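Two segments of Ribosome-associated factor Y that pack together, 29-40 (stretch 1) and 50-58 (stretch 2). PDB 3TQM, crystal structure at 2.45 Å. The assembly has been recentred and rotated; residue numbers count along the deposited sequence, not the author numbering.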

ATOM      1  N   PRO A  29      -7.641   8.062  -7.616  1.00 29.99           N
ATOM      2  CA  PRO A  29      -8.128   9.379  -7.188  1.00 30.49           C
ATOM      3  C   PRO A  29      -8.305   9.514  -5.676  1.00 28.97           C
ATOM      4  O   PRO A  29      -8.094   8.556  -4.933  1.00 26.13           O
ATOM      5  CB  PRO A  29      -9.491   9.469  -7.872  1.00 30.99           C
ATOM      6  CG  PRO A  29      -9.967   8.055  -7.908  1.00 29.45           C
ATOM      7  CD  PRO A  29      -8.737   7.205  -8.106  1.00 28.85           C
ATOM      8  N   CYS A  30      -8.675  10.716  -5.242  1.00 31.48           N
ATOM      9  CA  CYS A  30      -9.057  10.971  -3.856  1.00 31.88           C
ATOM     10  C   CYS A  30      -7.929  10.768  -2.839  1.00 31.75           C
ATOM     11  O   CYS A  30      -8.185  10.458  -1.676  1.00 32.69           O
ATOM     12  CB  CYS A  30     -10.275  10.120  -3.478  1.00 30.04           C
ATOM     13  SG  CYS A  30     -11.750  10.445  -4.481  1.00 28.76           S
ATOM     14  N   ARG A  31      -6.688  10.959  -3.273  1.00 29.29           N
ATOM     15  CA  ARG A  31      -5.547  10.780  -2.385  1.00 29.50           C
ATOM     16  C   ARG A  31      -5.583  11.747  -1.206  1.00 35.19           C
ATOM     17  O   ARG A  31      -5.221  11.391  -0.087  1.00 37.16           O
ATOM     18  CB  ARG A  31      -4.234  10.954  -3.146  1.00 31.28           C
ATOM     19  CG  ARG A  31      -2.997  10.803  -2.275  1.00 30.53           C
ATOM     20  CD  ARG A  31      -1.717  10.974  -3.079  1.00 31.59           C
ATOM     21  NE  ARG A  31      -1.583  12.314  -3.649  1.00 33.18           N
ATOM     22  CZ  ARG A  31      -1.553  12.573  -4.953  1.00 33.40           C
ATOM     23  NH1 ARG A  31      -1.645  11.584  -5.831  1.00 31.69           N
ATOM     24  NH2 ARG A  31      -1.423  13.820  -5.383  1.00 35.84           N
ATOM     25  N   ASP A  32      -6.019  12.975  -1.458  1.00 38.93           N
ATOM     26  CA  ASP A  32      -5.997  13.999  -0.422  1.00 41.35           C
ATOM     27  C   ASP A  32      -7.101  13.821   0.614  1.00 38.98           C
ATOM     28  O   ASP A  32      -7.186  14.577   1.583  1.00 39.44           O
ATOM     29  CB  ASP A  32      -6.039  15.399  -1.038  1.00 49.22           C
ATOM     30  CG  ASP A  32      -4.713  15.798  -1.653  1.00 57.13           C
ATOM     31  OD1 ASP A  32      -3.844  16.302  -0.909  1.00 59.76           O
ATOM     32  OD2 ASP A  32      -4.532  15.601  -2.873  1.00 59.96           O
ATOM     33  N   GLU A  33      -7.939  12.810   0.413  1.00 35.79           N
ATOM     34  CA  GLU A  33      -8.987  12.495   1.372  1.00 32.32           C
ATOM     35  C   GLU A  33      -8.528  11.398   2.322  1.00 29.81           C
ATOM     36  O   GLU A  33      -9.209  11.076   3.295  1.00 29.55           O
ATOM     37  CB  GLU A  33     -10.265  12.083   0.651  1.00 33.03           C
ATOM     38  CG  GLU A  33     -10.776  13.147  -0.299  1.00 34.67           C
ATOM     39  CD  GLU A  33     -12.084  12.764  -0.947  1.00 35.05           C
ATOM     40  OE1 GLU A  33     -12.835  11.964  -0.350  1.00 32.22           O
ATOM     41  OE2 GLU A  33     -12.361  13.263  -2.057  1.00 37.97           O
ATOM     42  N   ILE A  34      -7.360  10.833   2.029  1.00 26.13           N
ATOM     43  CA  ILE A  34      -6.766   9.803   2.868  1.00 23.99           C
ATOM     44  C   ILE A  34      -6.106  10.409   4.102  1.00 25.47           C
ATOM     45  O   ILE A  34      -5.316  11.348   3.996  1.00 28.82           O
ATOM     46  CB  ILE A  34      -5.701   9.013   2.098  1.00 23.76           C
ATOM     47  CG1 ILE A  34      -6.326   8.302   0.900  1.00 20.46           C
ATOM     48  CG2 ILE A  34      -5.013   8.019   3.011  1.00 25.36           C
ATOM     49  CD1 ILE A  34      -5.318   7.557   0.043  1.00 26.94           C
ATOM     50  N   SER A  35      -6.426   9.864   5.270  1.00 24.46           N
ATOM     51  CA  SER A  35      -5.849  10.342   6.519  1.00 24.92           C
ATOM     52  C   SER A  35      -4.686   9.462   6.966  1.00 28.85           C
ATOM     53  O   SER A  35      -3.597   9.962   7.249  1.00 32.39           O
ATOM     54  CB  SER A  35      -6.913  10.391   7.613  1.00 23.58           C
ATOM     55  OG  SER A  35      -7.428   9.105   7.885  1.00 23.52           O
ATOM     56  N   ASN A  36      -4.923   8.155   7.028  1.00 27.92           N
ATOM     57  CA  ASN A  36      -3.906   7.203   7.469  1.00 30.45           C
ATOM     58  C   ASN A  36      -3.694   6.032   6.514  1.00 29.66           C
ATOM     59  O   ASN A  36      -4.650   5.425   6.026  1.00 29.33           O
ATOM     60  CB  ASN A  36      -4.249   6.645   8.851  1.00 35.38           C
ATOM     61  CG  ASN A  36      -4.148   7.685   9.944  1.00 41.08           C
ATOM     62  OD1 ASN A  36      -3.051   8.036  10.383  1.00 43.71           O
ATOM     63  ND2 ASN A  36      -5.296   8.173  10.407  1.00 42.20           N
ATOM     64  N   ILE A  37      -2.432   5.709   6.271  1.00 27.03           N
ATOM     65  CA  ILE A  37      -2.081   4.516   5.521  1.00 24.04           C
ATOM     66  C   ILE A  37      -1.114   3.684   6.342  1.00 26.03           C
ATOM     67  O   ILE A  37      -0.029   4.151   6.688  1.00 30.23           O
ATOM     68  CB  ILE A  37      -1.399   4.856   4.193  1.00 22.27           C
ATOM     69  CG1 ILE A  37      -2.313   5.719   3.326  1.00 25.12           C
ATOM     70  CG2 ILE A  37      -1.008   3.579   3.462  1.00 22.12           C
ATOM     71  CD1 ILE A  37      -1.842   5.835   1.896  1.00 28.18           C
ATOM     72  N   HIS A  38      -1.505   2.456   6.662  1.00 24.08           N
ATOM     73  CA  HIS A  38      -0.606   1.548   7.354  1.00 25.27           C
ATOM     74  C   HIS A  38      -0.241   0.385   6.440  1.00 25.17           C
ATOM     75  O   HIS A  38      -1.104  -0.390   6.027  1.00 23.71           O
ATOM     76  CB  HIS A  38      -1.218   1.045   8.663  1.00 24.50           C
ATOM     77  CG  HIS A  38      -0.230   0.375   9.568  1.00 25.70           C
ATOM     78  ND1 HIS A  38      -0.496   0.109  10.894  1.00 25.53           N
ATOM     79  CD2 HIS A  38       1.024  -0.082   9.338  1.00 24.90           C
ATOM     80  CE1 HIS A  38       0.549  -0.483  11.441  1.00 24.18           C
ATOM     81  NE2 HIS A  38       1.487  -0.612  10.519  1.00 23.92           N
ATOM     82  N   ILE A  39       1.046   0.283   6.118  1.00 25.79           N
ATOM     83  CA  ILE A  39       1.551  -0.746   5.220  1.00 26.84           C
ATOM     84  C   ILE A  39       2.313  -1.816   5.990  1.00 27.01           C
ATOM     85  O   ILE A  39       3.083  -1.515   6.902  1.00 26.45           O
ATOM     86  CB  ILE A  39       2.481  -0.145   4.152  1.00 27.81           C
ATOM     87  CG1 ILE A  39       1.722   0.871   3.308  1.00 29.92           C
ATOM     88  CG2 ILE A  39       3.054  -1.233   3.257  1.00 29.13           C
ATOM     89  CD1 ILE A  39       2.566   1.490   2.236  1.00 32.79           C
ATOM     90  N   ILE A  40       2.094  -3.070   5.613  1.00 26.79           N
ATOM     91  CA  ILE A  40       2.762  -4.187   6.260  1.00 26.54           C
ATOM     92  C   ILE A  40       3.444  -5.098   5.246  1.00 27.01           C
ATOM     93  O   ILE A  40       2.787  -5.729   4.416  1.00 24.62           O
ATOM     94  CB  ILE A  40       1.785  -5.000   7.123  1.00 26.64           C
ATOM     95  CG1 ILE A  40       1.170  -4.107   8.204  1.00 27.97           C
ATOM     96  CG2 ILE A  40       2.491  -6.190   7.751  1.00 23.97           C
ATOM     97  CD1 ILE A  40       0.323  -4.851   9.199  1.00 29.10           C
ATOM     98  N   VAL A  50       2.702  -7.754   0.276  1.00 19.84           N
ATOM     99  CA  VAL A  50       2.563  -6.410   0.828  1.00 22.62           C
ATOM    100  C   VAL A  50       1.082  -6.109   1.061  1.00 26.00           C
ATOM    101  O   VAL A  50       0.256  -6.272   0.164  1.00 28.10           O
ATOM    102  CB  VAL A  50       3.188  -5.337  -0.089  1.00 21.34           C
ATOM    103  CG1 VAL A  50       3.010  -3.952   0.511  1.00 18.91           C
ATOM    104  CG2 VAL A  50       4.665  -5.628  -0.310  1.00 22.50           C
ATOM    105  N   ASP A  51       0.754  -5.684   2.276  1.00 27.41           N
ATOM    106  CA  ASP A  51      -0.628  -5.433   2.667  1.00 28.25           C
ATOM    107  C   ASP A  51      -0.801  -3.972   3.084  1.00 22.98           C
ATOM    108  O   ASP A  51       0.118  -3.364   3.636  1.00 19.08           O
ATOM    109  CB  ASP A  51      -1.022  -6.374   3.809  1.00 38.59           C
ATOM    110  CG  ASP A  51      -2.511  -6.355   4.103  1.00 50.78           C
ATOM    111  OD1 ASP A  51      -3.273  -5.732   3.330  1.00 54.26           O
ATOM    112  OD2 ASP A  51      -2.925  -6.977   5.106  1.00 55.86           O
ATOM    113  N   ALA A  52      -1.975  -3.409   2.810  1.00 22.01           N
ATOM    114  CA  ALA A  52      -2.222  -1.997   3.079  1.00 19.08           C
ATOM    115  C   ALA A  52      -3.603  -1.726   3.673  1.00 19.51           C
ATOM    116  O   ALA A  52      -4.607  -2.286   3.231  1.00 18.62           O
ATOM    117  CB  ALA A  52      -2.023  -1.180   1.811  1.00 17.33           C
ATOM    118  N   ASN A  53      -3.638  -0.860   4.681  1.00 23.62           N
ATOM    119  CA  ASN A  53      -4.890  -0.415   5.285  1.00 25.86           C
ATOM    120  C   ASN A  53      -5.019   1.102   5.154  1.00 27.07           C
ATOM    121  O   ASN A  53      -4.258   1.854   5.761  1.00 29.37           O
ATOM    122  CB  ASN A  53      -4.955  -0.842   6.757  1.00 27.38           C
ATOM    123  CG  ASN A  53      -6.162  -0.274   7.485  1.00 28.05           C
ATOM    124  OD1 ASN A  53      -6.077   0.778   8.115  1.00 28.72           O
ATOM    125  ND2 ASN A  53      -7.288  -0.975   7.410  1.00 26.77           N
ATOM    126  N   VAL A  54      -5.976   1.548   4.346  1.00 26.41           N
ATOM    127  CA  VAL A  54      -6.139   2.970   4.052  1.00 26.06           C
ATOM    128  C   VAL A  54      -7.430   3.546   4.629  1.00 24.68           C
ATOM    129  O   VAL A  54      -8.513   2.995   4.434  1.00 22.97           O
ATOM    130  CB  VAL A  54      -6.111   3.233   2.536  1.00 25.02           C
ATOM    131  CG1 VAL A  54      -6.492   4.675   2.238  1.00 23.09           C
ATOM    132  CG2 VAL A  54      -4.735   2.903   1.973  1.00 24.24           C
ATOM    133  N   LYS A  55      -7.303   4.666   5.332  1.00 23.78           N
ATOM    134  CA  LYS A  55      -8.440   5.276   6.004  1.00 24.46           C
ATOM    135  C   LYS A  55      -8.912   6.550   5.306  1.00 24.50           C
ATOM    136  O   LYS A  55      -8.168   7.523   5.183  1.00 26.09           O
ATOM    137  CB  LYS A  55      -8.101   5.556   7.469  1.00 27.81           C
ATOM    138  CG  LYS A  55      -9.232   6.185   8.267  1.00 30.37           C
ATOM    139  CD  LYS A  55     -10.520   5.383   8.149  1.00 32.84           C
ATOM    140  CE  LYS A  55     -11.629   6.005   8.983  1.00 34.02           C
ATOM    141  NZ  LYS A  55     -12.969   5.483   8.607  1.00 34.47           N
ATOM    142  N   LEU A  56     -10.156   6.519   4.840  1.00 22.71           N
ATOM    143  CA  LEU A  56     -10.800   7.673   4.235  1.00 23.22           C
ATOM    144  C   LEU A  56     -11.941   8.093   5.147  1.00 28.68           C
ATOM    145  O   LEU A  56     -12.313   7.351   6.058  1.00 30.34           O
ATOM    146  CB  LEU A  56     -11.351   7.313   2.855  1.00 18.70           C
ATOM    147  CG  LEU A  56     -10.359   6.797   1.814  1.00 17.85           C
ATOM    148  CD1 LEU A  56     -11.011   5.727   0.955  1.00 18.20           C
ATOM    149  CD2 LEU A  56      -9.808   7.929   0.951  1.00 18.11           C
ATOM    150  N   PRO A  57     -12.500   9.291   4.919  1.00 33.59           N
ATOM    151  CA  PRO A  57     -13.647   9.714   5.730  1.00 34.68           C
ATOM    152  C   PRO A  57     -14.861   8.821   5.480  1.00 33.92           C
ATOM    153  O   PRO A  57     -15.425   8.836   4.383  1.00 33.61           O
ATOM    154  CB  PRO A  57     -13.919  11.140   5.235  1.00 35.00           C
ATOM    155  CG  PRO A  57     -12.619  11.593   4.639  1.00 34.90           C
ATOM    156  CD  PRO A  57     -12.041  10.358   4.013  1.00 35.49           C
ATOM    157  N   GLY A  58     -15.248   8.042   6.486  1.00 33.17           N
ATOM    158  CA  GLY A  58     -16.445   7.223   6.399  1.00 30.71           C
ATOM    159  C   GLY A  58     -16.225   5.772   6.016  1.00 31.20           C
ATOM    160  O   GLY A  58     -17.133   4.956   6.145  1.00 31.86           O
TER

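Two neighbouring antiparallel strands, 36-40 and 50-56, are held together chiefly by their backbones, with axes that approach to 4.7 Å and N-to-C directions 165° apart. Two reciprocal pairs of amide-carbonyl hydrogen bonds form the ladder. At I40 and D51, I40 N donates to D51 O at 2.8 Å and D51 N returns a bond to I40 O at 3.0 Å. Two residues along, H38 N reaches N53 O at 3.0 Å while N53 N reaches H38 O at 2.9 Å. All four are close to straight, with angles at hydrogen of 160-170°. Toward the start of the first strand the pattern shifts: K55 N donates to N36 O (2.8 Å), but K55 O is met by the amide of the preceding residue, S35 N, at 2.9 Å and 172°. The backbone hydrogen bonding thus extends one residue beyond the strand into the loop. S35 OG also lies 3.2 Å from K55 O, although the destination of its proton is not settled.

Between these bonds, the alpha carbons of the non-hydrogen-bonded pairs come closer together, 4.6 Å for I37 and V54 and 4.5 Å for I39 and A52, and their CA-H groups face carbonyls across the gap. I37 CA lies 3.4 Å from N53 O, and A52 CA 3.5 Å from H38 O; such contacts are weaker than the amide bonds but fill the spaces between them.

The side chains sort by face. I37, I39, A52 and V54 share one face, and all four are buried. Their branched or short apolar groups suit a surface that offers no polar partner from the opposing strand: I37 CG1 packs on V54 CG2 at 4.0 Å, and I39 CG2 meets V50 CG1 at 3.9 Å. A52 contributes just a methyl group and makes no side-chain contact with I39, its partner in a non-hydrogen-bonded pair; the strands are tied here by the flanking bonds of H38 with N53 and I40 with D51. I34, in the loop before the first strand, extends this apolar packing, touching V54 CG1 through CG2 at 3.7 Å and L56 CD2 through CG1 at 3.5 Å. The CA-to-CB bond of L56 points sideways, but the end of its side chain comes nearer to the first stretch and reaches this contact.

The other face carries N36, H38, I40, D51, N53 and K55, a largely polar set that remains at least partly exposed. The ends of H38 and K55 lead away from the opposite strand, yet the aliphatic part of K55 still covers the first stretch, with CG 3.5 Å from S35 OG. D51 turns its carboxylate back to its own strand, where OD1 accepts a weak bond from A52 N at 2.7 Å.

At the far end the 3-10 segment 31-33 brings E33 O to 3.0 Å from P57 CD, a close contact with a ring that has no amide hydrogen to offer. Altogether the two stretches bury 633 Å², both sides summed.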